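Local coordinates for nitrophorin Cim l NP (Cimex lectularius, PDB 2IMQ), which carries nitric oxide on a cysteine-ligated heme and releases it into the victim during feeding, causing vasodilation, at residues Glu27-Asn32 with Asp38-Ala43; Thr181-Leu186 with Ala237-Thr242. All coordinates share one frame; numbering follows the deposited sequence.

Contact 1 of 2, residues Glu27-Asn32 with Asp38-Ala43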
# COMPACT_ATOMS: atom_id res chain seq x y z
N GLU A 27 2.80 11.85 10.93
CA GLU A 27 1.50 11.26 11.04
C GLU A 27 1.26 10.22 9.92
O GLU A 27 0.75 9.13 10.19
CB GLU A 27 0.44 12.34 10.96
CG GLU A 27 -0.97 11.85 11.17
CD GLU A 27 -1.99 12.97 11.12
OE1 GLU A 27 -3.17 12.67 11.33
OE2 GLU A 27 -1.64 14.14 10.86
N LEU A 28 1.63 10.57 8.70
CA LEU A 28 1.46 9.71 7.54
C LEU A 28 2.13 8.36 7.74
O LEU A 28 1.62 7.33 7.31
CB LEU A 28 2.05 10.42 6.31
CG LEU A 28 1.77 9.71 5.01
CD1 LEU A 28 0.34 9.80 4.58
CD2 LEU A 28 2.65 10.20 3.90
N LEU A 29 3.28 8.36 8.43
CA LEU A 29 4.07 7.15 8.61
C LEU A 29 3.84 6.48 9.95
O LEU A 29 4.42 5.45 10.24
CB LEU A 29 5.55 7.46 8.43
CG LEU A 29 5.91 8.19 7.16
CD1 LEU A 29 7.37 8.53 7.20
CD2 LEU A 29 5.59 7.43 5.99
N GLY A 30 2.94 7.01 10.76
CA GLY A 30 2.60 6.40 12.01
C GLY A 30 3.65 6.63 13.09
O GLY A 30 3.77 5.78 13.95
N LEU A 31 4.36 7.76 13.03
CA LEU A 31 5.49 8.08 13.93
C LEU A 31 5.14 9.12 15.00
O LEU A 31 5.92 9.38 15.93
CB LEU A 31 6.68 8.56 13.09
CG LEU A 31 7.17 7.57 12.04
CD1 LEU A 31 8.36 8.13 11.21
CD2 LEU A 31 7.49 6.26 12.64
N ASN A 32 3.95 9.68 14.90
CA ASN A 32 3.54 10.81 15.72
C ASN A 32 3.17 10.48 17.15
O ASN A 32 2.83 11.41 17.91
CB ASN A 32 2.34 11.50 15.05
CG ASN A 32 1.09 10.57 14.97
OD1 ASN A 32 -0.00 10.95 15.40
ND2 ASN A 32 1.25 9.36 14.42
N ASP A 38 10.63 -0.91 12.66
CA ASP A 38 11.84 -1.37 12.00
C ASP A 38 11.89 -1.14 10.51
O ASP A 38 12.94 -0.82 9.95
CB ASP A 38 12.06 -2.83 12.35
CG ASP A 38 12.16 -3.04 13.82
OD1 ASP A 38 13.16 -2.55 14.42
OD2 ASP A 38 11.23 -3.59 14.47
N VAL A 39 10.73 -1.30 9.86
CA VAL A 39 10.61 -1.15 8.41
C VAL A 39 9.42 -0.24 8.12
O VAL A 39 8.39 -0.34 8.78
CB VAL A 39 10.37 -2.54 7.75
CG1 VAL A 39 10.16 -2.37 6.27
CG2 VAL A 39 11.52 -3.45 8.15
N ILE A 40 9.62 0.65 7.16
CA ILE A 40 8.51 1.49 6.67
C ILE A 40 8.44 1.42 5.17
O ILE A 40 9.46 1.54 4.47
CB ILE A 40 8.75 2.97 7.06
CG1 ILE A 40 8.81 3.17 8.58
CG2 ILE A 40 7.67 3.85 6.53
CD1 ILE A 40 9.29 4.58 9.00
N ALA A 41 7.24 1.20 4.63
CA ALA A 41 7.04 1.19 3.20
C ALA A 41 5.96 2.22 2.84
O ALA A 41 4.95 2.31 3.55
CB ALA A 41 6.64 -0.15 2.72
N VAL A 42 6.23 2.98 1.80
CA VAL A 42 5.34 4.02 1.29
C VAL A 42 5.00 3.78 -0.17
O VAL A 42 5.90 3.72 -0.99
CB VAL A 42 6.03 5.42 1.41
CG1 VAL A 42 5.09 6.52 0.93
CG2 VAL A 42 6.50 5.64 2.88
N ALA A 43 3.73 3.66 -0.50
CA ALA A 43 3.32 3.41 -1.87
C ALA A 43 2.35 4.52 -2.26
O ALA A 43 1.42 4.89 -1.52
CB ALA A 43 2.63 2.06 -2.03

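Contact 2 of 2, residues Thr181-Leu186 with Ala237-Thr242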
# COMPACT_ATOMS: atom_id res chain seq x y z
N THR A 181 -26.60 4.91 -2.97
CA THR A 181 -27.59 5.20 -1.90
C THR A 181 -27.48 4.19 -0.79
O THR A 181 -27.38 4.55 0.40
CB THR A 181 -29.02 5.07 -2.43
OG1 THR A 181 -29.10 5.61 -3.75
CG2 THR A 181 -29.97 5.89 -1.54
N HIS A 182 -27.40 2.91 -1.14
CA HIS A 182 -27.29 1.87 -0.15
C HIS A 182 -25.96 1.97 0.58
O HIS A 182 -25.89 1.83 1.78
CB HIS A 182 -27.50 0.53 -0.81
CG HIS A 182 -27.53 -0.61 0.13
ND1 HIS A 182 -28.42 -0.68 1.18
CD2 HIS A 182 -26.81 -1.74 0.17
CE1 HIS A 182 -28.23 -1.83 1.83
NE2 HIS A 182 -27.24 -2.48 1.24
N ALA A 183 -24.88 2.16 -0.17
CA ALA A 183 -23.58 2.28 0.44
C ALA A 183 -23.53 3.44 1.44
O ALA A 183 -23.05 3.27 2.58
CB ALA A 183 -22.52 2.52 -0.66
N LYS A 184 -24.05 4.58 1.04
CA LYS A 184 -24.04 5.73 1.95
C LYS A 184 -24.89 5.49 3.20
O LYS A 184 -24.51 5.87 4.31
CB LYS A 184 -24.42 6.99 1.25
CG LYS A 184 -24.35 8.24 2.15
CD LYS A 184 -22.94 8.51 2.66
CE LYS A 184 -22.75 9.95 3.14
NZ LYS A 184 -23.84 10.36 4.00
N SER A 185 -26.02 4.82 3.03
CA SER A 185 -26.81 4.46 4.20
C SER A 185 -26.05 3.57 5.15
O SER A 185 -26.10 3.79 6.35
CB SER A 185 -28.09 3.77 3.77
OG SER A 185 -28.90 3.45 4.89
N LEU A 186 -25.32 2.56 4.66
CA LEU A 186 -24.52 1.72 5.51
C LEU A 186 -23.40 2.48 6.19
O LEU A 186 -23.13 2.27 7.36
CB LEU A 186 -24.02 0.50 4.73
CG LEU A 186 -25.08 -0.50 4.30
CD1 LEU A 186 -24.55 -1.53 3.37
CD2 LEU A 186 -25.64 -1.29 5.51
N ALA A 237 -19.47 8.50 -7.13
CA ALA A 237 -18.98 7.12 -7.03
C ALA A 237 -19.53 6.49 -5.76
O ALA A 237 -19.67 7.11 -4.72
CB ALA A 237 -17.46 7.13 -6.99
N THR A 238 -19.78 5.21 -5.85
CA THR A 238 -20.10 4.45 -4.64
C THR A 238 -18.93 4.48 -3.70
O THR A 238 -17.80 4.11 -4.07
CB THR A 238 -20.45 3.00 -4.98
OG1 THR A 238 -21.62 3.04 -5.81
CG2 THR A 238 -20.75 2.18 -3.76
N PRO A 239 -19.11 4.92 -2.47
CA PRO A 239 -18.04 4.89 -1.49
C PRO A 239 -17.38 3.53 -1.43
O PRO A 239 -18.03 2.49 -1.34
CB PRO A 239 -18.78 5.22 -0.16
CG PRO A 239 -19.92 6.11 -0.57
CD PRO A 239 -20.34 5.51 -1.92
N SER A 240 -16.04 3.54 -1.45
CA SER A 240 -15.24 2.34 -1.53
C SER A 240 -13.97 2.45 -0.73
O SER A 240 -13.52 3.56 -0.43
CB SER A 240 -14.86 2.03 -3.00
OG SER A 240 -15.98 1.75 -3.78
N TRP A 241 -13.38 1.28 -0.47
CA TRP A 241 -12.06 1.15 0.12
C TRP A 241 -11.06 0.98 -1.00
O TRP A 241 -10.97 -0.09 -1.61
CB TRP A 241 -12.05 0.01 1.09
CG TRP A 241 -12.83 0.32 2.34
CD1 TRP A 241 -12.40 1.00 3.43
CD2 TRP A 241 -14.16 -0.11 2.64
NE1 TRP A 241 -13.41 1.07 4.36
CE2 TRP A 241 -14.49 0.36 3.91
CE3 TRP A 241 -15.13 -0.83 1.93
CZ2 TRP A 241 -15.70 0.10 4.50
CZ3 TRP A 241 -16.35 -1.08 2.53
CH2 TRP A 241 -16.61 -0.59 3.80
N THR A 242 -10.33 2.03 -1.26
CA THR A 242 -9.41 2.06 -2.40
C THR A 242 -8.01 1.60 -2.02
O THR A 242 -7.59 0.49 -2.38
CB THR A 242 -9.48 3.40 -3.07
OG1 THR A 242 -9.18 4.40 -2.12
CG2 THR A 242 -10.85 3.64 -3.58

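Contact 1 of 2, residues Glu27-Asn32 with Asp38-Ala43
L29 reaches from the last turn of a short helix to the strand 39-43 and meets two of its side chains with a single methyl. Its CD2 lies 3.7 Å from V42 CG2, the tightest approach here, and 4.2 Å from I40 CG2. A chi1 of -52° swings CG opposite the carbonyl carbon, which sends the leucine fork to the strand, and its side chain crosses those of I40 and V42 at about a right angle. Beta-branched residues suit the strand, and both point their CB atoms toward the helix, whereas A41 between them points away and packs on F131 of the other sheet. L31 adds a slighter contact: its CD1 comes within 4.3 Å of I40 CD1, and it also packs on P37 and K71. No hydrogen bond spans the two segments. On the far side polar groups take over: N32 is exposed, and the partly exposed E27 binds N265 through OE1. Between the two leucines, G30 ends the helix in a Schellman motif; its phi of 76° favours glycine. The side chain of V42 also lies close to the heme. The contact belongs to the beta-alpha-beta unit of strand 6-17, helix 26-29 and strand 39-46. Strand 6-17 runs parallel beside strand 39-46 and offers V12 to both L29 and V42, while L29 O is hydrogen-bonded to H10 of that strand.

Contact 2 of 2, residues Thr181-Leu186 with Ala237-Thr242
A183 presses its methyl against the loop at T238 and P239, and both apolar contacts meet at its CB. A183 CB stands 3.6 Å from T238 CG2 and 3.9 Å from P239 CD, the ring carbon next to the proline nitrogen. Alanine suits this helix position because its short side chain lets the backbones come close: the CA atoms of A183 and P239 are 6.4 Å apart. Proline offers the helix a compact hydrocarbon surface and, with its nitrogen locked in the ring, restricts the chain just where the loop passes. L195 of helix 192-196 also packs on A183.

No hydrogen bond joins the two segments directly, but T238 and S240 tie the loop to T178 and V176, in the chain leading into the helix. T238 divides its work between two branches: chi1 of T238, -63°, sets OG1 beside the backbone N, which leaves CG2 opposite that N and facing A183, while OG1 bonds T178 O. One residue on from P239, the CB of S240 points away from the helix, and S240 OG donates to T238 O at 3.0 Å. The donor sits 39° out of the carbonyl plane, with a C=O...OG angle of 139°, and S240 OG has a second partner in V176 N. Within the helix, S185 N bonds T181 O at 3.0 Å.

As for charge, K184 directs its ammonium away from the loop into a salt bridge with D188, one helical turn on. The direct contact is thus apolar and probably gains from excluding water, while the T238 and S240 bonds help set the loop's position beside the helix.

How the contacts relate
Both segments of contact 1 precede those of contact 2 in sequence, and the two contacts do not touch: their centres are 28 Å apart and their nearest atoms about 10 Å. All four segments belong to the one endonuclease/exonuclease/phosphatase-like fold, but they lie in different regions. The centre of contact 1 is about 11 Å, and that of contact 2 about 21 Å, from the centre of the chain. Contact 1 borders the heme, with the side chain of V42 about 4 Å from the cofactor and about 9 Å from that of C60, the proximal iron ligand. Contact 2, away from the heme site, packs helix 180-188 against the loop leading into strand 243-248 of the other sheet.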